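Local coordinates for ParM protein (Staphylococcus aureus, PDB 3JS6), which probably polymerises into dynamic actin-like filaments that help to segregate plasmid DNA between daughter cells, at residues E209-I214 with N280-V285; Q270-I274 with I303-L308; I291-V296 with V315-A319. One frame throughout, in Å; residues are numbered along the deposited sequence.

Interaction 1: E209-I214 with N280-V285; sequences EESFVI and NFEITV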
ATOM      1  N   GLU A 209      -5.984  18.951  12.465  1.00 34.43           N
ATOM      2  CA  GLU A 209      -5.224  20.135  12.868  1.00 42.44           C
ATOM      3  C   GLU A 209      -3.763  19.807  13.200  1.00 41.61           C
ATOM      4  O   GLU A 209      -2.919  20.701  13.243  1.00 44.34           O
ATOM      5  CB  GLU A 209      -5.862  20.796  14.091  1.00 40.80           C
ATOM      6  CG  GLU A 209      -7.364  20.976  13.994  1.00 64.03           C
ATOM      7  CD  GLU A 209      -7.968  21.482  15.295  1.00 73.34           C
ATOM      8  OE1 GLU A 209      -7.601  22.598  15.743  1.00 76.03           O
ATOM      9  OE2 GLU A 209      -8.814  20.761  15.870  1.00 76.53           O
ATOM     10  N   GLU A 210      -3.463  18.535  13.450  1.00 35.36           N
ATOM     11  CA  GLU A 210      -2.088  18.154  13.780  1.00 33.46           C
ATOM     12  C   GLU A 210      -1.465  17.205  12.761  1.00 34.42           C
ATOM     13  O   GLU A 210      -0.522  16.480  13.065  1.00 29.11           O
ATOM     14  CB  GLU A 210      -2.033  17.522  15.168  1.00 30.69           C
ATOM     15  CG  GLU A 210      -2.639  18.392  16.275  1.00 42.65           C
ATOM     16  CD  GLU A 210      -2.590  17.716  17.637  1.00 47.49           C
ATOM     17  OE1 GLU A 210      -2.993  16.538  17.740  1.00 45.96           O
ATOM     18  OE2 GLU A 210      -2.155  18.366  18.604  1.00 55.15           O
ATOM     19  N   SER A 211      -2.007  17.212  11.549  1.00 30.98           N
ATOM     20  CA  SER A 211      -1.503  16.371  10.466  1.00 29.18           C
ATOM     21  C   SER A 211      -1.009  17.319   9.382  1.00 30.95           C
ATOM     22  O   SER A 211      -1.503  18.444   9.268  1.00 31.06           O
ATOM     23  CB  SER A 211      -2.634  15.491   9.931  1.00 27.94           C
ATOM     24  OG  SER A 211      -3.175  14.731  11.004  1.00 26.00           O
ATOM     25  N   PHE A 212      -0.019  16.895   8.609  1.00 29.38           N
ATOM     26  CA  PHE A 212       0.491  17.754   7.548  1.00 33.28           C
ATOM     27  C   PHE A 212       1.296  16.979   6.529  1.00 34.93           C
ATOM     28  O   PHE A 212       1.579  15.786   6.712  1.00 26.47           O
ATOM     29  CB  PHE A 212       1.353  18.893   8.126  1.00 25.87           C
ATOM     30  CG  PHE A 212       2.524  18.427   8.942  1.00 29.71           C
ATOM     31  CD1 PHE A 212       2.350  18.044  10.275  1.00 33.50           C
ATOM     32  CD2 PHE A 212       3.800  18.371   8.387  1.00 23.30           C
ATOM     33  CE1 PHE A 212       3.435  17.614  11.049  1.00 32.55           C
ATOM     34  CE2 PHE A 212       4.892  17.943   9.145  1.00 33.14           C
ATOM     35  CZ  PHE A 212       4.710  17.562  10.486  1.00 25.49           C
ATOM     36  N   VAL A 213       1.660  17.670   5.450  1.00 28.29           N
ATOM     37  CA  VAL A 213       2.451  17.070   4.387  1.00 28.85           C
ATOM     38  C   VAL A 213       3.611  17.973   3.965  1.00 33.52           C
ATOM     39  O   VAL A 213       3.441  19.175   3.827  1.00 31.42           O
ATOM     40  CB  VAL A 213       1.601  16.797   3.147  1.00 28.59           C
ATOM     41  CG1 VAL A 213       2.460  16.142   2.066  1.00 34.45           C
ATOM     42  CG2 VAL A 213       0.420  15.898   3.512  1.00 32.79           C
ATOM     43  N   ILE A 214       4.787  17.378   3.786  1.00 32.17           N
ATOM     44  CA  ILE A 214       5.974  18.094   3.341  1.00 35.75           C
ATOM     45  C   ILE A 214       6.087  17.632   1.892  1.00 36.14           C
ATOM     46  O   ILE A 214       6.037  16.429   1.616  1.00 37.91           O
ATOM     47  CB  ILE A 214       7.240  17.664   4.136  1.00 38.60           C
ATOM     48  CG1 ILE A 214       7.033  17.910   5.627  1.00 35.57           C
ATOM     49  CG2 ILE A 214       8.462  18.428   3.646  1.00 41.42           C
ATOM     50  CD1 ILE A 214       6.509  19.278   5.962  1.00 48.66           C
ATOM     51  N   ASN A 280       8.846  20.785  12.380  1.00 30.78           N
ATOM     52  CA  ASN A 280       7.432  20.932  12.031  1.00 35.16           C
ATOM     53  C   ASN A 280       6.547  20.221  13.043  1.00 35.72           C
ATOM     54  O   ASN A 280       5.468  20.705  13.395  1.00 37.73           O
ATOM     55  CB  ASN A 280       7.169  20.401  10.626  1.00 32.29           C
ATOM     56  CG  ASN A 280       7.730  21.313   9.561  1.00 35.97           C
ATOM     57  OD1 ASN A 280       8.112  22.441   9.846  1.00 40.94           O
ATOM     58  ND2 ASN A 280       7.763  20.843   8.334  1.00 27.94           N
ATOM     59  N   PHE A 281       7.027  19.083  13.525  1.00 36.49           N
ATOM     60  CA  PHE A 281       6.305  18.301  14.513  1.00 39.12           C
ATOM     61  C   PHE A 281       6.076  19.141  15.756  1.00 41.36           C
ATOM     62  O   PHE A 281       4.963  19.244  16.275  1.00 36.45           O
ATOM     63  CB  PHE A 281       7.127  17.081  14.906  1.00 45.25           C
ATOM     64  CG  PHE A 281       6.414  15.794  14.712  1.00 44.09           C
ATOM     65  CD1 PHE A 281       6.520  15.102  13.516  1.00 51.81           C
ATOM     66  CD2 PHE A 281       5.594  15.290  15.715  1.00 48.50           C
ATOM     67  CE1 PHE A 281       5.808  13.913  13.322  1.00 58.59           C
ATOM     68  CE2 PHE A 281       4.885  14.116  15.534  1.00 45.44           C
ATOM     69  CZ  PHE A 281       4.987  13.426  14.340  1.00 51.65           C
ATOM     70  N   GLU A 282       7.143  19.752  16.244  1.00 40.71           N
ATOM     71  CA  GLU A 282       7.011  20.551  17.440  1.00 41.20           C
ATOM     72  C   GLU A 282       6.077  21.738  17.252  1.00 37.14           C
ATOM     73  O   GLU A 282       5.390  22.133  18.183  1.00 40.52           O
ATOM     74  CB  GLU A 282       8.384  21.018  17.914  1.00 48.21           C
ATOM     75  CG  GLU A 282       8.415  21.325  19.395  1.00 66.48           C
ATOM     76  CD  GLU A 282       9.783  21.109  19.995  1.00 73.14           C
ATOM     77  OE1 GLU A 282      10.711  21.864  19.631  1.00 71.61           O
ATOM     78  OE2 GLU A 282       9.925  20.175  20.823  1.00 77.09           O
ATOM     79  N   ILE A 283       6.047  22.302  16.047  1.00 36.09           N
ATOM     80  CA  ILE A 283       5.191  23.453  15.762  1.00 35.68           C
ATOM     81  C   ILE A 283       3.727  23.051  15.710  1.00 37.14           C
ATOM     82  O   ILE A 283       2.882  23.671  16.353  1.00 36.48           O
ATOM     83  CB  ILE A 283       5.535  24.101  14.389  1.00 33.95           C
ATOM     84  CG1 ILE A 283       6.911  24.767  14.447  1.00 41.83           C
ATOM     85  CG2 ILE A 283       4.480  25.144  14.014  1.00 37.04           C
ATOM     86  CD1 ILE A 283       7.403  25.220  13.114  1.00 39.01           C
ATOM     87  N   THR A 284       3.444  22.008  14.932  1.00 32.63           N
ATOM     88  CA  THR A 284       2.087  21.531  14.716  1.00 36.97           C
ATOM     89  C   THR A 284       1.508  20.505  15.691  1.00 38.90           C
ATOM     90  O   THR A 284       0.386  20.677  16.158  1.00 33.83           O
ATOM     91  CB  THR A 284       1.960  20.944  13.299  1.00 43.33           C
ATOM     92  OG1 THR A 284       2.390  21.921  12.344  1.00 40.51           O
ATOM     93  CG2 THR A 284       0.513  20.557  12.998  1.00 37.38           C
ATOM     94  N   VAL A 285       2.255  19.441  15.977  1.00 35.77           N
ATOM     95  CA  VAL A 285       1.756  18.393  16.861  1.00 42.21           C
ATOM     96  C   VAL A 285       1.937  18.751  18.325  1.00 42.45           C
ATOM     97  O   VAL A 285       1.039  18.533  19.134  1.00 54.22           O
ATOM     98  CB  VAL A 285       2.435  17.040  16.572  1.00 38.06           C
ATOM     99  CG1 VAL A 285       1.666  15.930  17.267  1.00 44.98           C
ATOM    100  CG2 VAL A 285       2.502  16.785  15.064  1.00 31.44           C
TER
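Phe212 is central to the apolar contact, laying its ring along residues 280-285, at the C-terminal part of helix 263-284. With chi1 at 58°, its CG lies between the backbone N and the carbonyl carbon, and the ring projects from the strand to the helix. Its CE2 rests on CB of Asn280 at 3.7 Å, its CZ reaches CD1 of Phe281 at 4.3 Å, and CG2 of Val285 meets the ring at its edge, 4.2 Å from CE1. The Asn280 amide stands nearly perpendicular to that ring, 82° between planes, and turns its ND2 towards Ile214. Thr284 presents its methyl: CG2 packs 3.6 Å from CA of Glu210, while OG1 turns back to O of Asn280 in a weak bond.

No hydrogen bond crosses between the two segments. Two acceptors, OE2 of Glu210 and O of Val285, lie 3.2 Å apart, probably tolerated because Lys185 binds both, the carboxylate in a salt bridge and the carbonyl in a hydrogen bond.

A helix running nearly antiparallel to an outer strand, where the axes of the short segments approach to 10.9 Å, is alpha/beta layer packing, here within the RNase H-like fold shared by the actin superfamily.

Interaction 2: Q270-I274 with I303-L308; sequences QDSLI and IHFDSL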
ATOM      1  N   GLN A 270      20.441  14.311   5.054  1.00 57.08           N
ATOM      2  CA  GLN A 270      19.539  13.714   6.034  1.00 53.94           C
ATOM      3  C   GLN A 270      19.476  14.537   7.324  1.00 52.37           C
ATOM      4  O   GLN A 270      18.452  14.580   7.997  1.00 49.33           O
ATOM      5  CB  GLN A 270      19.968  12.277   6.355  1.00 52.32           C
ATOM      6  CG  GLN A 270      20.999  12.174   7.474  1.00 57.53           C
ATOM      7  CD  GLN A 270      20.587  11.200   8.572  1.00 59.79           C
ATOM      8  OE1 GLN A 270      20.972  11.364   9.735  1.00 54.08           O
ATOM      9  NE2 GLN A 270      19.810  10.182   8.207  1.00 52.69           N
ATOM     10  N   ASP A 271      20.574  15.189   7.676  1.00 51.92           N
ATOM     11  CA  ASP A 271      20.592  16.001   8.885  1.00 51.90           C
ATOM     12  C   ASP A 271      19.563  17.114   8.796  1.00 49.46           C
ATOM     13  O   ASP A 271      18.870  17.422   9.774  1.00 49.13           O
ATOM     14  CB  ASP A 271      21.972  16.614   9.086  1.00 60.99           C
ATOM     15  CG  ASP A 271      22.703  16.011  10.256  1.00 67.49           C
ATOM     16  OD1 ASP A 271      22.927  14.779  10.246  1.00 63.85           O
ATOM     17  OD2 ASP A 271      23.048  16.774  11.186  1.00 73.23           O
ATOM     18  N   SER A 272      19.478  17.719   7.615  1.00 45.08           N
ATOM     19  CA  SER A 272      18.542  18.811   7.375  1.00 47.20           C
ATOM     20  C   SER A 272      17.105  18.310   7.225  1.00 40.44           C
ATOM     21  O   SER A 272      16.162  18.967   7.655  1.00 40.59           O
ATOM     22  CB  SER A 272      18.956  19.587   6.124  1.00 47.55           C
ATOM     23  OG  SER A 272      19.265  18.706   5.053  1.00 60.62           O
ATOM     24  N   LEU A 273      16.947  17.153   6.598  1.00 41.67           N
ATOM     25  CA  LEU A 273      15.625  16.579   6.415  1.00 43.39           C
ATOM     26  C   LEU A 273      15.024  16.314   7.798  1.00 42.83           C
ATOM     27  O   LEU A 273      13.899  16.726   8.088  1.00 39.12           O
ATOM     28  CB  LEU A 273      15.737  15.284   5.611  1.00 38.75           C
ATOM     29  CG  LEU A 273      14.470  14.596   5.100  1.00 51.97           C
ATOM     30  CD1 LEU A 273      14.820  13.764   3.881  1.00 51.75           C
ATOM     31  CD2 LEU A 273      13.857  13.723   6.181  1.00 49.14           C
ATOM     32  N   ILE A 274      15.791  15.660   8.665  1.00 39.20           N
ATOM     33  CA  ILE A 274      15.292  15.345   9.992  1.00 42.53           C
ATOM     34  C   ILE A 274      15.039  16.572  10.853  1.00 46.27           C
ATOM     35  O   ILE A 274      14.076  16.613  11.626  1.00 44.54           O
ATOM     36  CB  ILE A 274      16.241  14.370  10.731  1.00 43.63           C
ATOM     37  CG1 ILE A 274      16.252  13.018  10.005  1.00 43.43           C
ATOM     38  CG2 ILE A 274      15.791  14.197  12.162  1.00 39.02           C
ATOM     39  CD1 ILE A 274      17.101  11.956  10.682  1.00 45.59           C
ATOM     40  N   ILE A 303      15.747   4.176   5.648  1.00 33.20           N
ATOM     41  CA  ILE A 303      16.847   5.105   5.481  1.00 35.78           C
ATOM     42  C   ILE A 303      17.008   6.037   6.672  1.00 36.59           C
ATOM     43  O   ILE A 303      18.126   6.286   7.111  1.00 35.95           O
ATOM     44  CB  ILE A 303      16.642   5.954   4.199  1.00 38.54           C
ATOM     45  CG1 ILE A 303      16.334   5.037   3.013  1.00 44.14           C
ATOM     46  CG2 ILE A 303      17.879   6.790   3.917  1.00 43.31           C
ATOM     47  CD1 ILE A 303      15.778   5.764   1.818  1.00 50.43           C
ATOM     48  N   HIS A 304      15.893   6.527   7.218  1.00 32.31           N
ATOM     49  CA  HIS A 304      15.967   7.486   8.318  1.00 30.68           C
ATOM     50  C   HIS A 304      15.678   7.039   9.747  1.00 26.89           C
ATOM     51  O   HIS A 304      15.966   7.781  10.673  1.00 27.00           O
ATOM     52  CB  HIS A 304      15.056   8.678   8.009  1.00 25.47           C
ATOM     53  CG  HIS A 304      15.134   9.149   6.592  1.00 34.42           C
ATOM     54  ND1 HIS A 304      16.328   9.462   5.978  1.00 34.86           N
ATOM     55  CD2 HIS A 304      14.163   9.398   5.681  1.00 36.78           C
ATOM     56  CE1 HIS A 304      16.088   9.885   4.750  1.00 46.06           C
ATOM     57  NE2 HIS A 304      14.782   9.857   4.543  1.00 37.55           N
ATOM     58  N   PHE A 305      15.113   5.848   9.933  1.00 29.69           N
ATOM     59  CA  PHE A 305      14.766   5.378  11.280  1.00 32.88           C
ATOM     60  C   PHE A 305      15.928   5.458  12.288  1.00 31.35           C
ATOM     61  O   PHE A 305      15.754   5.903  13.430  1.00 27.15           O
ATOM     62  CB  PHE A 305      14.194   3.950  11.204  1.00 22.82           C
ATOM     63  CG  PHE A 305      13.768   3.403  12.535  1.00 31.23           C
ATOM     64  CD1 PHE A 305      14.477   2.355  13.133  1.00 31.84           C
ATOM     65  CD2 PHE A 305      12.713   3.982  13.228  1.00 20.78           C
ATOM     66  CE1 PHE A 305      14.151   1.896  14.406  1.00 29.12           C
ATOM     67  CE2 PHE A 305      12.371   3.534  14.508  1.00 26.09           C
ATOM     68  CZ  PHE A 305      13.098   2.486  15.104  1.00 26.96           C
ATOM     69  N   ASP A 306      17.118   5.054  11.865  1.00 37.74           N
ATOM     70  CA  ASP A 306      18.268   5.112  12.758  1.00 41.40           C
ATOM     71  C   ASP A 306      18.550   6.500  13.303  1.00 39.40           C
ATOM     72  O   ASP A 306      18.618   6.693  14.512  1.00 42.34           O
ATOM     73  CB  ASP A 306      19.514   4.573  12.061  1.00 49.37           C
ATOM     74  CG  ASP A 306      19.393   3.106  11.738  1.00 51.71           C
ATOM     75  OD1 ASP A 306      18.885   2.357  12.608  1.00 53.26           O
ATOM     76  OD2 ASP A 306      19.805   2.700  10.627  1.00 63.69           O
ATOM     77  N   SER A 307      18.699   7.476  12.425  1.00 40.04           N
ATOM     78  CA  SER A 307      18.982   8.823  12.886  1.00 42.81           C
ATOM     79  C   SER A 307      17.855   9.388  13.733  1.00 40.85           C
ATOM     80  O   SER A 307      18.102  10.085  14.720  1.00 33.98           O
ATOM     81  CB  SER A 307      19.266   9.732  11.694  1.00 48.40           C
ATOM     82  OG  SER A 307      20.432   9.288  11.022  1.00 55.96           O
ATOM     83  N   LEU A 308      16.614   9.091  13.356  1.00 34.27           N
ATOM     84  CA  LEU A 308      15.471   9.578  14.124  1.00 32.33           C
ATOM     85  C   LEU A 308      15.531   9.065  15.548  1.00 27.68           C
ATOM     86  O   LEU A 308      15.271   9.805  16.502  1.00 27.86           O
ATOM     87  CB  LEU A 308      14.152   9.133  13.469  1.00 32.65           C
ATOM     88  CG  LEU A 308      13.819   9.921  12.203  1.00 26.91           C
ATOM     89  CD1 LEU A 308      12.682   9.272  11.400  1.00 25.55           C
ATOM     90  CD2 LEU A 308      13.458  11.313  12.616  1.00 22.05           C
TER
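Gln270 reaches Ser307 through a bent side chain: chi1 of 87° sets CG between the backbone N and the carbonyl carbon, and the chain bends at its second torsion towards the other helix. Ser307 answers with OG beside its own backbone N. The hydroxyl donates to OE1 of Gln270 in the amide plane, on a lone pair, with a C=O...O angle of 108°; the OG to OE1 distance of 2.5 Å is so short that its exact value is doubtful. Serine suits the place because its short side chain brings a hydroxyl right up to the amide.

Around that bond the contact is apolar. CD1 of Ile274 presses on CB of Ser307 at 3.3 Å, a tight fit, and its other branch, CG2, meets CD2 of Leu308 at 3.7 Å. Leu273 crosses His304 at about a right angle, with CD2 lying 4.2 Å above one face of the imidazole, near the rim; CB of Ile303 lies over the opposite face. ND1 of His304 is buried without a polar partner in the model.

The short segments 270-274 and 303-308 run at 73° to each other. Phe221 of helix 218-228 and Phe191 of strand 185-191 each meet the imidazole edge-to-face, and Leu308 faces the sheet, touching Leu189 and Phe316.

Interaction 3: I291-V296 with V315-A319; sequences IDRIIV and VFEKA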
ATOM      1  N   ILE A 291       3.522  12.897  22.848  1.00 40.57           N
ATOM      2  CA  ILE A 291       3.263  11.873  21.849  1.00 38.50           C
ATOM      3  C   ILE A 291       3.661  10.498  22.382  1.00 37.24           C
ATOM      4  O   ILE A 291       4.761  10.320  22.888  1.00 34.27           O
ATOM      5  CB  ILE A 291       4.020  12.212  20.568  1.00 33.70           C
ATOM      6  CG1 ILE A 291       3.597  13.613  20.108  1.00 35.19           C
ATOM      7  CG2 ILE A 291       3.701  11.194  19.474  1.00 29.49           C
ATOM      8  CD1 ILE A 291       4.525  14.245  19.065  1.00 46.28           C
ATOM      9  N   ASP A 292       2.763   9.524  22.283  1.00 38.30           N
ATOM     10  CA  ASP A 292       3.062   8.182  22.784  1.00 32.78           C
ATOM     11  C   ASP A 292       3.928   7.368  21.839  1.00 33.23           C
ATOM     12  O   ASP A 292       4.703   6.526  22.277  1.00 28.25           O
ATOM     13  CB  ASP A 292       1.765   7.438  23.086  1.00 37.84           C
ATOM     14  CG  ASP A 292       0.912   8.176  24.100  1.00 45.86           C
ATOM     15  OD1 ASP A 292       1.486   8.633  25.110  1.00 52.28           O
ATOM     16  OD2 ASP A 292      -0.318   8.303  23.895  1.00 37.25           O
ATOM     17  N   ARG A 293       3.794   7.608  20.541  1.00 19.14           N
ATOM     18  CA  ARG A 293       4.605   6.878  19.561  1.00 24.31           C
ATOM     19  C   ARG A 293       4.481   7.536  18.196  1.00 19.08           C
ATOM     20  O   ARG A 293       3.454   8.116  17.851  1.00 21.75           O
ATOM     21  CB  ARG A 293       4.126   5.419  19.442  1.00 23.59           C
ATOM     22  CG  ARG A 293       5.180   4.381  18.988  1.00 24.59           C
ATOM     23  CD  ARG A 293       6.232   4.124  20.100  1.00 24.36           C
ATOM     24  NE  ARG A 293       5.609   3.740  21.373  1.00 24.88           N
ATOM     25  CZ  ARG A 293       5.138   2.524  21.657  1.00 38.82           C
ATOM     26  NH1 ARG A 293       5.223   1.539  20.770  1.00 28.68           N
ATOM     27  NH2 ARG A 293       4.544   2.300  22.823  1.00 33.61           N
ATOM     28  N   ILE A 294       5.542   7.448  17.427  1.00 21.69           N
ATOM     29  CA  ILE A 294       5.550   7.954  16.075  1.00 21.72           C
ATOM     30  C   ILE A 294       6.010   6.743  15.296  1.00 20.02           C
ATOM     31  O   ILE A 294       7.128   6.239  15.502  1.00 23.34           O
ATOM     32  CB  ILE A 294       6.569   9.110  15.902  1.00 24.12           C
ATOM     33  CG1 ILE A 294       6.120  10.335  16.707  1.00 27.69           C
ATOM     34  CG2 ILE A 294       6.724   9.421  14.446  1.00 24.78           C
ATOM     35  CD1 ILE A 294       7.199  11.431  16.824  1.00 29.14           C
ATOM     36  N   ILE A 295       5.145   6.243  14.426  1.00 17.95           N
ATOM     37  CA  ILE A 295       5.468   5.082  13.616  1.00 15.53           C
ATOM     38  C   ILE A 295       6.109   5.644  12.355  1.00 25.20           C
ATOM     39  O   ILE A 295       5.548   6.534  11.695  1.00 24.71           O
ATOM     40  CB  ILE A 295       4.172   4.291  13.261  1.00 16.34           C
ATOM     41  CG1 ILE A 295       3.639   3.553  14.498  1.00 27.52           C
ATOM     42  CG2 ILE A 295       4.451   3.240  12.236  1.00 18.15           C
ATOM     43  CD1 ILE A 295       2.792   4.339  15.389  1.00 32.28           C
ATOM     44  N   VAL A 296       7.298   5.147  12.040  1.00 20.08           N
ATOM     45  CA  VAL A 296       8.037   5.616  10.870  1.00 19.92           C
ATOM     46  C   VAL A 296       7.776   4.603   9.796  1.00 21.61           C
ATOM     47  O   VAL A 296       8.105   3.437   9.969  1.00 19.92           O
ATOM     48  CB  VAL A 296       9.536   5.671  11.187  1.00 23.82           C
ATOM     49  CG1 VAL A 296      10.314   6.262  10.021  1.00 21.87           C
ATOM     50  CG2 VAL A 296       9.733   6.490  12.461  1.00 27.62           C
ATOM     51  N   VAL A 315      10.466   7.025  21.365  1.00 31.24           N
ATOM     52  CA  VAL A 315       9.230   7.498  20.741  1.00 28.76           C
ATOM     53  C   VAL A 315       9.020   6.989  19.327  1.00 24.21           C
ATOM     54  O   VAL A 315       7.883   6.772  18.901  1.00 21.99           O
ATOM     55  CB  VAL A 315       9.130   9.039  20.738  1.00 31.13           C
ATOM     56  CG1 VAL A 315      10.175   9.637  19.805  1.00 33.56           C
ATOM     57  CG2 VAL A 315       7.737   9.449  20.287  1.00 36.65           C
ATOM     58  N   PHE A 316      10.104   6.781  18.590  1.00 21.47           N
ATOM     59  CA  PHE A 316       9.954   6.306  17.241  1.00 20.37           C
ATOM     60  C   PHE A 316       9.904   4.790  17.204  1.00 25.95           C
ATOM     61  O   PHE A 316      10.622   4.101  17.950  1.00 22.13           O
ATOM     62  CB  PHE A 316      11.111   6.790  16.362  1.00 24.99           C
ATOM     63  CG  PHE A 316      11.151   8.281  16.167  1.00 34.70           C
ATOM     64  CD1 PHE A 316      12.062   9.063  16.874  1.00 33.32           C
ATOM     65  CD2 PHE A 316      10.308   8.902  15.234  1.00 27.15           C
ATOM     66  CE1 PHE A 316      12.146  10.441  16.653  1.00 33.66           C
ATOM     67  CE2 PHE A 316      10.385  10.277  15.007  1.00 37.91           C
ATOM     68  CZ  PHE A 316      11.314  11.051  15.720  1.00 27.84           C
ATOM     69  N   GLU A 317       9.071   4.266  16.316  1.00 17.77           N
ATOM     70  CA  GLU A 317       8.975   2.825  16.172  1.00 19.51           C
ATOM     71  C   GLU A 317       8.894   2.475  14.691  1.00 19.98           C
ATOM     72  O   GLU A 317       8.373   3.247  13.891  1.00 22.34           O
ATOM     73  CB  GLU A 317       7.729   2.310  16.899  1.00 20.60           C
ATOM     74  CG  GLU A 317       7.507   0.793  16.708  1.00 24.89           C
ATOM     75  CD  GLU A 317       6.291   0.282  17.443  1.00 30.13           C
ATOM     76  OE1 GLU A 317       6.025  -0.935  17.364  1.00 26.06           O
ATOM     77  OE2 GLU A 317       5.600   1.095  18.094  1.00 28.47           O
ATOM     78  N   LYS A 318       9.402   1.310  14.309  1.00 18.26           N
ATOM     79  CA  LYS A 318       9.329   0.894  12.916  1.00 23.07           C
ATOM     80  C   LYS A 318       8.921  -0.566  12.888  1.00 28.53           C
ATOM     81  O   LYS A 318       9.312  -1.332  13.778  1.00 25.88           O
ATOM     82  CB  LYS A 318      10.700   1.017  12.228  1.00 22.34           C
ATOM     83  CG  LYS A 318      10.674   0.671  10.727  1.00 44.16           C
ATOM     84  CD  LYS A 318      12.091   0.514  10.146  1.00 33.21           C
ATOM     85  CE  LYS A 318      12.068   0.334   8.619  1.00 47.76           C
ATOM     86  NZ  LYS A 318      11.400  -0.928   8.127  1.00 39.83           N
ATOM     87  N   ALA A 319       8.162  -0.952  11.863  1.00 24.34           N
ATOM     88  CA  ALA A 319       7.761  -2.347  11.690  1.00 26.25           C
ATOM     89  C   ALA A 319       8.638  -2.951  10.591  1.00 30.78           C
ATOM     90  O   ALA A 319       9.172  -2.215   9.762  1.00 37.46           O
ATOM     91  CB  ALA A 319       6.284  -2.422  11.271  1.00 32.30           C
TER
HETATM   92  O   HOH W   1       7.560   0.789   9.695  1.00 27.11           O
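The carbonyl oxygen of Val315 is approached by two groups from the neighbouring strand: N of Ile294 donates to it at 2.8 Å, and the CA-H of Arg293 adds a softer contact, with CA 3.3 Å away. The ladder continues as N of Glu317 bonds to O of Ile294 at 2.9 Å, and ends with N of Val296 giving a nearly straight bond (172° at the hydrogen) to O of Glu317. Beyond it a water takes over, donating to O of Val296 and accepting from N of Ala319.

These bonds make 316-317 the edge strand, parallel to 293-297, of a five-stranded sheet; the two are joined through helix 301-311 as a beta-alpha-beta crossover, in the 3-2-1-4-5 strand order of the RNase H-like actin fold.

On one face Ile294 lies beside Phe316, both pointing the same way, with CG2 of Ile294 3.7 Å from CD2 of the ring; CG2 of Val296 comes just as near to that CD2. Branched residues suit this extended, buried strand. On the other face Glu317, fully extended, reaches a doubly bent Arg293. NH1 meets OE2 of Glu317 at 2.7 Å in a salt bridge; the carboxylate oxygen lies near the guanidinium plane, whereas the nitrogen sits 43° out of the carboxylate plane. NE of Arg293 bonds to O of Asp292 at 3.1 Å, which helps to fix the bent chain.

How the interactions relate
All three contacts belong to one alpha/beta subdomain. Interactions 1 and 2 use different parts of helix 263-284 and do not touch: their centres lie about 17 Å apart, and their nearest atoms about 7 Å. Interaction 3 meets both. Phe281, from the helix side of interaction 1, packs its CE2 against CD1 of Ile291 at 3.6 Å, close to where the chain leaves the helix and enters strand 293-297. From interaction 2, Phe305 lays CE2 3.6 Å from C of Glu317, so helix 301-311, already packed on 263-284 in interaction 2, also touches the last strand. Interactions 1 and 3 bear on opposite outer strands of the same sheet, about 15 Å between centres. No nucleotide is bound in this apo structure.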